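Mandalate racemase/muconate lactonizing enzyme (Unidentified, PDB 4E4U) probably catalyses a reaction that begins with proton abstraction next to a carboxylate, as a putative enolase-superfamily member of the mandelate racemase/muconate lactonizing enzyme family. Local coordinates at the interface of chains A and B. Residues are numbered along the deposited sequence; one frame, centred on the assembly and turned at random. Chains: chain A/B, Mandalate racemase/muconate lactonizing enzyme.

The interface of chains A and B. Residues chain A 195, 199-200, 202-203, 228-229; chain B 181, 184, 219, 223.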
# COMPACT_ATOMS: atom_id res chain seq x y z
N ARG A 195 -19.22 -27.14 -23.00
CA ARG A 195 -19.44 -27.79 -21.71
C ARG A 195 -20.46 -28.92 -21.81
O ARG A 195 -20.25 -29.99 -21.25
CB ARG A 195 -19.87 -26.79 -20.63
CG ARG A 195 -20.26 -27.45 -19.30
CD ARG A 195 -19.10 -28.20 -18.67
NE ARG A 195 -18.11 -27.29 -18.10
CZ ARG A 195 -16.79 -27.48 -18.14
NH1 ARG A 195 -16.29 -28.57 -18.71
NH2 ARG A 195 -15.97 -26.58 -17.60
N GLY A 199 -18.94 -32.35 -20.70
CA GLY A 199 -19.26 -32.53 -19.30
C GLY A 199 -18.07 -32.23 -18.40
O GLY A 199 -17.39 -31.22 -18.59
N SER A 200 -17.79 -33.12 -17.46
CA SER A 200 -16.65 -32.94 -16.57
C SER A 200 -15.41 -33.69 -17.04
O SER A 200 -14.44 -33.82 -16.29
CB SER A 200 -17.01 -33.33 -15.14
OG SER A 200 -17.96 -32.42 -14.61
N ALA A 202 -13.45 -32.77 -19.59
CA ALA A 202 -12.42 -31.87 -20.09
C ALA A 202 -12.65 -30.46 -19.58
O ALA A 202 -13.78 -29.97 -19.55
CB ALA A 202 -12.38 -31.88 -21.61
N ASP A 203 -11.56 -29.82 -19.17
CA ASP A 203 -11.62 -28.40 -18.85
C ASP A 203 -11.78 -27.55 -20.10
O ASP A 203 -11.33 -27.91 -21.19
CB ASP A 203 -10.34 -27.98 -18.12
CG ASP A 203 -10.39 -28.30 -16.63
OD1 ASP A 203 -11.25 -27.72 -15.92
OD2 ASP A 203 -9.56 -29.11 -16.17
N ASP A 228 -17.26 -22.48 -15.38
CA ASP A 228 -16.03 -22.87 -14.67
C ASP A 228 -14.83 -23.20 -15.58
O ASP A 228 -14.26 -24.29 -15.46
CB ASP A 228 -16.31 -24.03 -13.70
CG ASP A 228 -15.16 -24.29 -12.73
OD1 ASP A 228 -14.46 -23.34 -12.31
OD2 ASP A 228 -14.96 -25.47 -12.37
N PRO A 229 -14.44 -22.27 -16.47
CA PRO A 229 -13.25 -22.55 -17.28
C PRO A 229 -12.00 -22.65 -16.42
O PRO A 229 -11.87 -21.97 -15.38
CB PRO A 229 -13.13 -21.33 -18.20
CG PRO A 229 -14.33 -20.49 -17.97
CD PRO A 229 -14.97 -20.92 -16.69
N LEU B 181 -12.11 -31.29 -12.81
CA LEU B 181 -13.55 -31.07 -12.73
C LEU B 181 -14.25 -32.19 -11.97
O LEU B 181 -15.17 -31.93 -11.20
CB LEU B 181 -14.16 -30.94 -14.12
CG LEU B 181 -13.79 -29.66 -14.85
CD1 LEU B 181 -14.14 -29.81 -16.32
CD2 LEU B 181 -14.49 -28.45 -14.24
N LEU B 184 -13.62 -31.54 -8.33
CA LEU B 184 -14.42 -30.39 -7.92
C LEU B 184 -15.89 -30.79 -7.76
O LEU B 184 -16.54 -30.40 -6.78
CB LEU B 184 -14.29 -29.23 -8.92
CG LEU B 184 -12.92 -28.56 -9.02
CD1 LEU B 184 -12.85 -27.64 -10.23
CD2 LEU B 184 -12.61 -27.78 -7.75
N ARG B 219 -11.45 -21.57 -7.35
CA ARG B 219 -12.47 -22.28 -8.13
C ARG B 219 -13.32 -23.17 -7.23
O ARG B 219 -14.55 -23.19 -7.34
CB ARG B 219 -11.85 -23.11 -9.26
CG ARG B 219 -11.37 -22.28 -10.44
CD ARG B 219 -10.72 -23.15 -11.49
NE ARG B 219 -11.65 -24.10 -12.11
CZ ARG B 219 -11.27 -25.17 -12.80
NH1 ARG B 219 -9.98 -25.44 -12.96
NH2 ARG B 219 -12.19 -25.97 -13.32
N ARG B 223 -17.67 -22.92 -5.68
CA ARG B 223 -18.62 -24.03 -5.70
C ARG B 223 -19.17 -24.37 -4.33
O ARG B 223 -20.32 -24.82 -4.21
CB ARG B 223 -17.95 -25.27 -6.27
CG ARG B 223 -17.71 -25.21 -7.76
CD ARG B 223 -16.77 -26.32 -8.14
NE ARG B 223 -16.54 -26.47 -9.58
CZ ARG B 223 -17.04 -27.45 -10.32
NH1 ARG B 223 -17.84 -28.37 -9.77
NH2 ARG B 223 -16.73 -27.53 -11.60
O HOH W 1 -9.33 -28.18 -13.46
O HOH W 2 -10.57 -31.49 -15.16
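A:Asp228 pushes its carboxylate between two arginines of chain B, B:Arg219 and B:Arg223, both from helix 214-224. Its CG stands anti to the backbone N (chi1 -168°), which carries the acid group out from the loop after the short 3-10 helix 225-227. B:Arg219 grips A:Asp228 side-on, NE to OD1 at 2.9 Å and NH2 to OD2 at 3.0 Å. Both oxygens lie near the guanidinium plane, yet the two flat groups are turned 54° apart, and the nitrogens come in from above the carboxylate plane. B:Arg223, extended from CG to NE, meets OD2 of A:Asp228 through NH2 at 2.8 Å, in a nearly straight bond on the anti side but tilted out of the carboxylate plane. The two NH2 groups reach OD2 from opposite faces, so this oxygen is pinned between them, and the paired positive charges would be expected to favour the ionised acid. B:Leu184 packs against both guanidiniums from within chain B, with CB over the centre of B:Arg223 and CD1 over the rim of one face of B:Arg219.

B:Leu181, at the start of helix 181-198, brings a hydrocarbon side chain into a mostly polar corner of chain A. CD1 of B:Leu181 lies 3.3 Å from A:Ala202 O and tip to tip with the guanidinium of A:Arg195. That guanidinium is held by its own chain, NH1 donating to the carbonyls of A:Gly199 and A:Ala202. The CB of B:Leu181 packs on A:Ser200, while CD2 turns toward A:Asp228. The assembly holds eight copies, and this patch may or may not belong to a biological oligomer.

A:Asp203 touches both B:Leu181 and B:Arg219. B:Arg219 NH2 also donates a longer hydrogen bond, part of a salt bridge, to OD1 of A:Asp203 at 3.3 Å, tilted from the guanidinium plane, with the planes 75° apart. OD2 of A:Asp203 hydrogen-bonds to two waters: one bridges to B:Arg219 NH1, and the other is 2.8 Å from the backbone N of B:Leu181 in a nearly straight hydrogen bond.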